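Local coordinates for uncharacterized protein lp_2219 (Lactobacillus plantarum, PDB 3HFQ) that is of unknown function but belongs to the seven-bladed beta-propeller lactonase family and may therefore act on a lactone-like substrate, at residues T9-S15 and P332-C336; Q16-G21 and D33-T39; Y54-K58 and P87-V93; L123-V127 and A172-S176. The protein carries 1 engineered substitution. One frame throughout, in Å; residues are numbered along the deposited sequence.

Contact 1 of 4, residues T9-S15 and P332-C336; sequences TYTKKTS and PEGVC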
# COMPACT_ATOMS: atom_id res chain seq x y z
N THR A 9 2.52 -10.92 4.70
CA THR A 9 2.37 -11.07 6.15
C THR A 9 3.65 -10.73 6.90
O THR A 9 4.69 -10.45 6.32
CB THR A 9 2.07 -12.52 6.53
OG1 THR A 9 3.25 -13.31 6.32
CG2 THR A 9 0.94 -13.10 5.69
N TYR A 10 3.52 -10.79 8.23
CA TYR A 10 4.64 -10.62 9.14
C TYR A 10 4.84 -12.09 9.50
O TYR A 10 3.90 -12.88 9.36
CB TYR A 10 4.21 -9.88 10.40
CG TYR A 10 4.49 -8.40 10.38
CD1 TYR A 10 5.77 -7.90 10.59
CD2 TYR A 10 3.46 -7.49 10.15
CE1 TYR A 10 6.03 -6.53 10.58
CE2 TYR A 10 3.70 -6.12 10.14
CZ TYR A 10 4.99 -5.65 10.35
OH TYR A 10 5.22 -4.29 10.35
N THR A 11 6.03 -12.47 9.93
CA THR A 11 6.26 -13.86 10.30
C THR A 11 6.89 -13.91 11.68
O THR A 11 7.97 -14.48 11.88
CB THR A 11 7.19 -14.56 9.29
OG1 THR A 11 8.40 -13.82 9.15
CG2 THR A 11 6.50 -14.68 7.94
N LYS A 12 6.21 -13.30 12.64
CA LYS A 12 6.68 -13.23 14.02
C LYS A 12 5.98 -14.24 14.94
O LYS A 12 6.44 -14.47 16.06
CB LYS A 12 6.48 -11.81 14.57
CG LYS A 12 7.27 -10.75 13.82
CD LYS A 12 7.09 -9.36 14.42
CE LYS A 12 5.69 -8.80 14.16
NZ LYS A 12 5.56 -7.39 14.62
N LYS A 13 4.89 -14.83 14.47
CA LYS A 13 4.15 -15.79 15.29
C LYS A 13 3.89 -17.14 14.62
O LYS A 13 4.49 -18.15 15.00
CB LYS A 13 2.83 -15.18 15.76
CG LYS A 13 3.00 -14.03 16.74
CD LYS A 13 1.68 -13.50 17.27
CE LYS A 13 0.93 -12.69 16.22
NZ LYS A 13 -0.34 -12.14 16.76
N THR A 14 3.00 -17.17 13.64
CA THR A 14 2.67 -18.43 12.98
C THR A 14 2.79 -18.45 11.46
O THR A 14 2.82 -19.52 10.86
CB THR A 14 1.25 -18.89 13.35
OG1 THR A 14 0.94 -20.10 12.64
CG2 THR A 14 0.24 -17.82 12.98
N SER A 15 2.85 -17.28 10.84
CA SER A 15 2.95 -17.20 9.38
C SER A 15 4.28 -17.76 8.86
O SER A 15 5.32 -17.61 9.50
CB SER A 15 2.81 -15.75 8.92
OG SER A 15 3.08 -15.64 7.53
N PRO A 332 -2.66 -15.95 8.45
CA PRO A 332 -1.78 -15.56 9.56
C PRO A 332 -0.99 -14.26 9.40
O PRO A 332 -0.25 -14.08 8.44
CB PRO A 332 -0.87 -16.78 9.71
CG PRO A 332 -0.80 -17.33 8.33
CD PRO A 332 -2.24 -17.23 7.87
N GLU A 333 -1.17 -13.37 10.37
CA GLU A 333 -0.47 -12.09 10.40
C GLU A 333 -0.56 -11.32 9.08
O GLU A 333 0.39 -10.64 8.69
CB GLU A 333 1.01 -12.34 10.74
CG GLU A 333 1.23 -13.23 11.96
CD GLU A 333 2.70 -13.47 12.26
OE1 GLU A 333 3.43 -12.49 12.53
OE2 GLU A 333 3.14 -14.64 12.23
N GLY A 334 -1.71 -11.40 8.41
CA GLY A 334 -1.89 -10.72 7.14
C GLY A 334 -1.80 -9.20 7.17
O GLY A 334 -2.47 -8.56 7.98
N VAL A 335 -1.00 -8.63 6.26
CA VAL A 335 -0.83 -7.18 6.19
C VAL A 335 -0.74 -6.62 4.77
O VAL A 335 -0.45 -5.43 4.58
CB VAL A 335 0.43 -6.73 6.97
CG1 VAL A 335 0.22 -6.96 8.47
CG2 VAL A 335 1.66 -7.49 6.48
N CYS A 336 -0.96 -7.46 3.76
CA CYS A 336 -0.93 -7.00 2.37
C CYS A 336 -1.85 -7.84 1.51
O CYS A 336 -1.83 -9.07 1.58
CB CYS A 336 0.50 -7.05 1.81
SG CYS A 336 0.65 -6.46 0.09
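T9 and G334 meet at the closure of the beta-propeller ring, as an antiparallel non-hydrogen-bonded pair. The C-terminal strand 334-339 pairs with strand 2-9, so both ends of the chain build one blade, the "velcro" closure of this fold. Next to this pair, Y10 N donates to E333 O (3.2 Å). E333 has the largest share of the contact. Its CG lies anti to its own carbonyl carbon (chi1 -49°), and the extended chain beyond delivers the carboxylate into the loop 10-15. Four backbone N-H groups bind it there. E333 OE1 accepts from K12 N (2.9 Å) through its syn lone pair. OE2 is gripped three times. K13 N (2.8 Å) and T14 N (2.9 Å) reach E333 OE2 from above the carboxylate plane. S15 N lies 3.0 Å from E333 OE2 on the anti side, and its N-H points almost straight, at 167°. These bonds fix the rotation of the carboxylate and gather the loop around it. D308 accepts from E333 N. V335 CG1 sits at the edge of the Y10 ring, 3.7 Å from Y10 CD2. T14 CG2 touches P332 CB at 3.6 Å, the side chains crossing at about a right angle.

Contact 2 of 4, residues Q16-G21 and D33-T39; sequences QGIYQG and DGLLAAT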
# COMPACT_ATOMS: atom_id res chain seq x y z
N GLN A 16 4.23 -18.40 7.69
CA GLN A 16 5.43 -18.96 7.08
C GLN A 16 5.85 -18.19 5.84
O GLN A 16 6.81 -18.57 5.15
CB GLN A 16 5.22 -20.43 6.72
CG GLN A 16 5.09 -21.35 7.92
CD GLN A 16 4.90 -22.80 7.51
OE1 GLN A 16 3.96 -23.13 6.78
NE2 GLN A 16 5.78 -23.67 7.98
N GLY A 17 5.14 -17.10 5.54
CA GLY A 17 5.50 -16.31 4.38
C GLY A 17 4.34 -15.73 3.58
O GLY A 17 3.40 -15.16 4.14
N ILE A 18 4.41 -15.89 2.26
CA ILE A 18 3.39 -15.38 1.36
C ILE A 18 2.34 -16.46 1.09
O ILE A 18 2.67 -17.58 0.69
CB ILE A 18 4.02 -14.93 0.03
CG1 ILE A 18 5.09 -13.87 0.30
CG2 ILE A 18 2.95 -14.37 -0.91
CD1 ILE A 18 5.95 -13.54 -0.90
N TYR A 19 1.07 -16.11 1.31
CA TYR A 19 -0.02 -17.05 1.07
C TYR A 19 -0.79 -16.66 -0.19
O TYR A 19 -0.62 -15.56 -0.72
CB TYR A 19 -0.98 -17.10 2.27
CG TYR A 19 -0.34 -17.68 3.52
CD1 TYR A 19 0.49 -16.90 4.32
CD2 TYR A 19 -0.52 -19.02 3.85
CE1 TYR A 19 1.13 -17.44 5.43
CE2 TYR A 19 0.12 -19.58 4.96
CZ TYR A 19 0.95 -18.78 5.75
OH TYR A 19 1.59 -19.31 6.84
N GLN A 20 -1.62 -17.58 -0.66
CA GLN A 20 -2.42 -17.32 -1.85
C GLN A 20 -3.82 -17.87 -1.66
O GLN A 20 -4.02 -18.88 -0.99
CB GLN A 20 -1.75 -17.94 -3.09
CG GLN A 20 -1.76 -19.46 -3.17
CD GLN A 20 -0.90 -19.98 -4.31
OE1 GLN A 20 -0.83 -19.37 -5.38
NE2 GLN A 20 -0.25 -21.11 -4.09
N GLY A 21 -4.79 -17.18 -2.24
CA GLY A 21 -6.17 -17.61 -2.10
C GLY A 21 -6.96 -17.38 -3.36
O GLY A 21 -6.42 -16.97 -4.40
N ASP A 33 -5.80 -20.69 0.04
CA ASP A 33 -5.40 -21.99 -0.50
C ASP A 33 -4.09 -22.54 0.04
O ASP A 33 -3.80 -23.72 -0.11
CB ASP A 33 -5.35 -21.92 -2.03
CG ASP A 33 -6.67 -21.48 -2.64
OD1 ASP A 33 -7.72 -21.98 -2.20
OD2 ASP A 33 -6.65 -20.63 -3.56
N GLY A 34 -3.29 -21.68 0.66
CA GLY A 34 -2.04 -22.17 1.21
C GLY A 34 -0.85 -21.27 0.95
O GLY A 34 -0.95 -20.23 0.31
N LEU A 35 0.30 -21.69 1.47
CA LEU A 35 1.55 -20.96 1.34
C LEU A 35 2.09 -21.01 -0.09
O LEU A 35 2.20 -22.08 -0.68
CB LEU A 35 2.58 -21.55 2.30
CG LEU A 35 3.94 -20.86 2.40
CD1 LEU A 35 3.79 -19.54 3.13
CD2 LEU A 35 4.92 -21.77 3.14
N LEU A 36 2.42 -19.85 -0.64
CA LEU A 36 2.97 -19.77 -1.98
C LEU A 36 4.49 -19.72 -1.90
O LEU A 36 5.19 -20.37 -2.68
CB LEU A 36 2.46 -18.52 -2.70
CG LEU A 36 3.06 -18.23 -4.08
CD1 LEU A 36 2.70 -19.34 -5.06
CD2 LEU A 36 2.54 -16.89 -4.59
N ALA A 37 5.01 -18.96 -0.94
CA ALA A 37 6.46 -18.85 -0.78
C ALA A 37 6.89 -18.72 0.67
O ALA A 37 6.42 -17.84 1.40
CB ALA A 37 6.97 -17.66 -1.57
N ALA A 38 7.79 -19.60 1.10
CA ALA A 38 8.30 -19.56 2.46
C ALA A 38 9.36 -18.46 2.48
O ALA A 38 10.36 -18.54 1.76
CB ALA A 38 8.92 -20.90 2.83
N THR A 39 9.12 -17.43 3.28
CA THR A 39 10.04 -16.30 3.39
C THR A 39 9.74 -15.52 4.67
O THR A 39 8.71 -15.73 5.31
CB THR A 39 9.91 -15.38 2.14
OG1 THR A 39 10.84 -14.30 2.24
CG2 THR A 39 8.49 -14.84 2.03
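I18 O is gripped by two backbone N-H groups of the facing strand, L36 N at 2.6 Å and A37 N at 3.2 Å. This is a classic beta bulge in the hairpin formed by strands 17-24 and 29-38, on the outer side of a propeller blade. The L36 bond lies in the carbonyl plane, while A37 N is tilted 17° from it. I18 N returns a bond to A37 O (2.9 Å). A second classic bulge sets D33 and G34 opposite Q20. There Q20 N donates to G34 O (2.9 Å), while D33 N and G34 N make weak bonds to Q20 O. The Q20 side chain crosses L36 at about a right angle, and Q20 OE1 comes within 3.5 Å of L36 CD1. The Q20 amide is held elsewhere, OE1 by R4 and NE2 by Q73 O. Y19 OH accepts from Q16 N, which ties the ring to the residue just before the strand. Two turns of the L35 side chain, chi1 -176° and chi2 72°, put its CD1 over one face of that ring. This is a CH-pi contact, with L35 CD1 4.0 Å from the Y19 ring centroid.

Contact 3 of 4, residues Y54-K58 and P87-V93; sequences YSVDK and PPAYVAV
V56 packs against P87 and P88 where two neighbouring blades of the beta-propeller meet. Strand 52-59 belongs to one four-stranded sheet, and strand 90-94 is an edge strand of the next sheet. The two segments share no hydrogen bond.

The main interaction is apolar packing. At chi1 169°, V56 holds its CG1 branch out to both prolines. V56 CG1 sits 3.8 Å from P87 CB and 4.0 Å from P88 CD. The V56 side chain crosses P87 at about a right angle and slides past P88 in the opposite direction. Further along, Y54 CD2 meets V93 CG2 at 3.5 Å, and these side chains also cross at about a right angle. Y54 CB lies 4.1 Å from V91 CG2. At the other end, P87 CG rests 3.6 Å from K58 CB and stays near the first carbons of that extended chain.

A second group sets carbon against backbone oxygen. V56 CG1 approaches P88 O at 3.2 Å, and P87 CB lies 3.5 Å from D57 O.

Several polar side chains bond elsewhere. Y54 OH pairs with G119 O, and S55 OG pairs with W68 NE1. Y90 points away from strand 52-59, and its OH is bonded to D147.

The backbone of 54-58 bonds to other partners, S55 to A66 and V56 to Y44. This junction between blades therefore rests on the fit of valine, proline and tyrosine carbon surfaces, with no hydrogen bond between the segments.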
# COMPACT_ATOMS: atom_id res chain seq x y z
N TYR A 54 7.62 -9.39 -6.26
CA TYR A 54 8.67 -8.73 -5.49
C TYR A 54 8.10 -8.52 -4.09
O TYR A 54 7.03 -7.96 -3.92
CB TYR A 54 9.04 -7.41 -6.17
CG TYR A 54 9.61 -7.64 -7.56
CD1 TYR A 54 10.88 -8.18 -7.73
CD2 TYR A 54 8.83 -7.42 -8.70
CE1 TYR A 54 11.37 -8.50 -9.00
CE2 TYR A 54 9.31 -7.74 -9.98
CZ TYR A 54 10.58 -8.29 -10.11
OH TYR A 54 11.06 -8.64 -11.36
N SER A 55 8.83 -8.99 -3.09
CA SER A 55 8.36 -8.90 -1.72
C SER A 55 9.37 -8.37 -0.72
O SER A 55 10.58 -8.54 -0.89
CB SER A 55 7.92 -10.28 -1.24
OG SER A 55 9.01 -11.19 -1.28
N VAL A 56 8.86 -7.72 0.31
CA VAL A 56 9.69 -7.20 1.38
C VAL A 56 10.35 -8.47 1.90
O VAL A 56 9.71 -9.53 1.94
CB VAL A 56 8.83 -6.57 2.48
CG1 VAL A 56 9.67 -6.27 3.72
CG2 VAL A 56 8.20 -5.28 1.95
N ASP A 57 11.61 -8.38 2.30
CA ASP A 57 12.32 -9.57 2.75
C ASP A 57 13.28 -9.33 3.90
O ASP A 57 13.96 -8.30 3.96
CB ASP A 57 13.05 -10.15 1.53
CG ASP A 57 13.90 -11.35 1.87
OD1 ASP A 57 13.46 -12.20 2.68
OD2 ASP A 57 15.01 -11.46 1.30
N LYS A 58 13.31 -10.27 4.83
CA LYS A 58 14.21 -10.18 5.98
C LYS A 58 15.09 -11.41 5.98
O LYS A 58 14.61 -12.55 5.97
CB LYS A 58 13.43 -10.12 7.29
CG LYS A 58 14.31 -9.97 8.53
CD LYS A 58 13.47 -9.72 9.78
CE LYS A 58 14.34 -9.41 10.99
NZ LYS A 58 13.54 -9.09 12.21
N PRO A 87 14.06 -4.44 7.22
CA PRO A 87 13.47 -4.69 5.90
C PRO A 87 12.63 -3.46 5.55
O PRO A 87 12.25 -2.69 6.44
CB PRO A 87 12.59 -5.92 6.13
CG PRO A 87 13.16 -6.55 7.37
CD PRO A 87 13.50 -5.36 8.22
N PRO A 88 12.33 -3.25 4.26
CA PRO A 88 11.52 -2.10 3.84
C PRO A 88 10.04 -2.25 4.22
O PRO A 88 9.66 -3.24 4.85
CB PRO A 88 11.74 -2.05 2.33
CG PRO A 88 11.96 -3.49 1.98
CD PRO A 88 12.85 -3.98 3.09
N ALA A 89 9.21 -1.28 3.83
CA ALA A 89 7.79 -1.31 4.17
C ALA A 89 6.85 -1.22 2.96
O ALA A 89 5.65 -1.44 3.09
CB ALA A 89 7.47 -0.18 5.15
N TYR A 90 7.40 -0.88 1.80
CA TYR A 90 6.61 -0.75 0.59
C TYR A 90 7.47 -1.14 -0.60
O TYR A 90 8.69 -0.99 -0.56
CB TYR A 90 6.15 0.71 0.42
CG TYR A 90 5.14 0.95 -0.69
CD1 TYR A 90 3.78 0.73 -0.48
CD2 TYR A 90 5.54 1.41 -1.95
CE1 TYR A 90 2.84 0.97 -1.48
CE2 TYR A 90 4.61 1.65 -2.97
CZ TYR A 90 3.26 1.43 -2.72
OH TYR A 90 2.33 1.67 -3.71
N VAL A 91 6.84 -1.65 -1.65
CA VAL A 91 7.56 -2.05 -2.86
C VAL A 91 6.63 -1.87 -4.06
O VAL A 91 5.44 -2.17 -3.97
CB VAL A 91 8.07 -3.52 -2.77
CG1 VAL A 91 6.90 -4.48 -2.60
CG2 VAL A 91 8.89 -3.87 -4.01
N ALA A 92 7.16 -1.36 -5.17
CA ALA A 92 6.36 -1.15 -6.38
C ALA A 92 7.18 -1.42 -7.64
O ALA A 92 8.41 -1.36 -7.61
CB ALA A 92 5.82 0.28 -6.41
N VAL A 93 6.49 -1.69 -8.75
CA VAL A 93 7.16 -1.96 -10.02
C VAL A 93 6.91 -0.87 -11.07
O VAL A 93 5.79 -0.38 -11.21
CB VAL A 93 6.69 -3.32 -10.62
CG1 VAL A 93 7.27 -3.51 -12.02
CG2 VAL A 93 7.14 -4.47 -9.71

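Contact 4 of 4, residues L123-V127 and A172-S176; sequences LTDTV and AGQLS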
# COMPACT_ATOMS: atom_id res chain seq x y z
N LEU A 123 20.60 -3.48 -7.06
CA LEU A 123 20.48 -2.16 -6.44
C LEU A 123 21.16 -1.09 -7.27
O LEU A 123 22.27 -1.29 -7.77
CB LEU A 123 21.11 -2.19 -5.04
CG LEU A 123 21.07 -0.91 -4.22
CD1 LEU A 123 19.64 -0.56 -3.85
CD2 LEU A 123 21.92 -1.09 -2.96
N THR A 124 20.50 0.06 -7.42
CA THR A 124 21.07 1.17 -8.19
C THR A 124 21.18 2.46 -7.39
O THR A 124 22.13 3.22 -7.58
CB THR A 124 20.24 1.48 -9.46
OG1 THR A 124 18.87 1.74 -9.10
CG2 THR A 124 20.30 0.32 -10.45
N ASP A 125 20.23 2.71 -6.49
CA ASP A 125 20.26 3.96 -5.73
C ASP A 125 19.55 3.86 -4.37
O ASP A 125 18.58 3.12 -4.22
CB ASP A 125 19.61 5.05 -6.58
CG ASP A 125 19.85 6.46 -6.06
OD1 ASP A 125 20.90 6.71 -5.43
OD2 ASP A 125 18.99 7.33 -6.31
N THR A 126 20.07 4.59 -3.39
CA THR A 126 19.50 4.63 -2.05
C THR A 126 19.50 6.10 -1.64
O THR A 126 20.55 6.69 -1.41
CB THR A 126 20.34 3.83 -1.03
OG1 THR A 126 20.43 2.46 -1.44
CG2 THR A 126 19.68 3.88 0.35
N VAL A 127 18.31 6.68 -1.57
CA VAL A 127 18.16 8.08 -1.19
C VAL A 127 17.87 8.20 0.30
O VAL A 127 16.91 7.62 0.80
CB VAL A 127 17.02 8.74 -1.99
CG1 VAL A 127 16.78 10.17 -1.51
CG2 VAL A 127 17.37 8.74 -3.48
N ALA A 172 18.74 4.94 -15.72
CA ALA A 172 19.73 4.15 -14.98
C ALA A 172 19.27 3.76 -13.58
O ALA A 172 19.87 2.91 -12.94
CB ALA A 172 21.04 4.92 -14.90
N GLY A 173 18.21 4.41 -13.11
CA GLY A 173 17.69 4.08 -11.79
C GLY A 173 18.07 4.98 -10.63
O GLY A 173 18.31 4.48 -9.53
N GLN A 174 18.13 6.29 -10.85
CA GLN A 174 18.45 7.22 -9.77
C GLN A 174 17.33 8.24 -9.64
O GLN A 174 16.62 8.52 -10.60
CB GLN A 174 19.75 7.97 -10.03
CG GLN A 174 21.00 7.11 -10.07
CD GLN A 174 21.40 6.76 -11.48
OE1 GLN A 174 21.15 7.52 -12.41
NE2 GLN A 174 22.04 5.61 -11.65
N LEU A 175 17.19 8.81 -8.45
CA LEU A 175 16.16 9.80 -8.20
C LEU A 175 16.78 11.19 -8.05
O LEU A 175 17.93 11.31 -7.62
CB LEU A 175 15.39 9.46 -6.91
CG LEU A 175 14.83 8.04 -6.77
CD1 LEU A 175 14.09 7.93 -5.45
CD2 LEU A 175 13.89 7.73 -7.93
N SER A 176 16.02 12.22 -8.40
CA SER A 176 16.47 13.60 -8.27
C SER A 176 15.22 14.41 -7.92
O SER A 176 14.21 14.33 -8.63
CB SER A 176 17.09 14.09 -9.58
OG SER A 176 17.85 15.27 -9.35
O HOH W 1 23.03 3.37 -10.24
O HOH W 2 19.92 9.81 -6.46
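T124, D125 and L175 carry this surface contact between two adjacent blades of the beta-propeller. T124 OG1 lies 2.8 Å from G173 O, a close polar approach for which V112 O is a competing weak partner. T124 CG2 packs 3.6 Å from A172 O. A water takes the neighbouring route, accepting from Q174 NE2 and donating to T124 O.

With chi1 at -166°, the D125 carboxylate swings across to the other segment. D125 OD2 accepts from L175 N at 3.2 Å, a fairly straight bond of 162°. The N-H arrives on the anti side, 25° out of the carboxylate plane. A second water donates both to D125 OD2 (2.7 Å) and to L175 O (2.7 Å). OD2 is thus linked to both polar ends of the L175 backbone, once directly and once through water.

The side chain of L175 adds the apolar part. L175 CD1 meets V127 CG2 at 3.9 Å.

The contact joins strand 121-128, outermost in its sheet, to the start of strand 175-182 in the next one. L175 also touches V112 of strand 109-115, and it rests with V127 on Y167 of strand 163-169.

Overall arrangement
From the N terminus, strand 2-9 leads into 9-15, which is later joined by 332-336. Contact 2 closes the first short loop, a hairpin within the same blade. Contact 3 closes the next, joining the blade of strand 52-59 to that of strand 90-94. Contact 4 follows, between the blade ending in strand 121-128 and its successor. These three lie in series, and none crosses another. All are nested inside the loop closed by contact 1, which completes the ring. Contacts 1 and 2 touch, with T9 OG1 2.9 Å from G17 O. Contacts 2 and 3 touch, with I18 CD1 3.8 Å from S55 CB. Contacts 3 and 4 share a sheet, with centres about 16 Å apart.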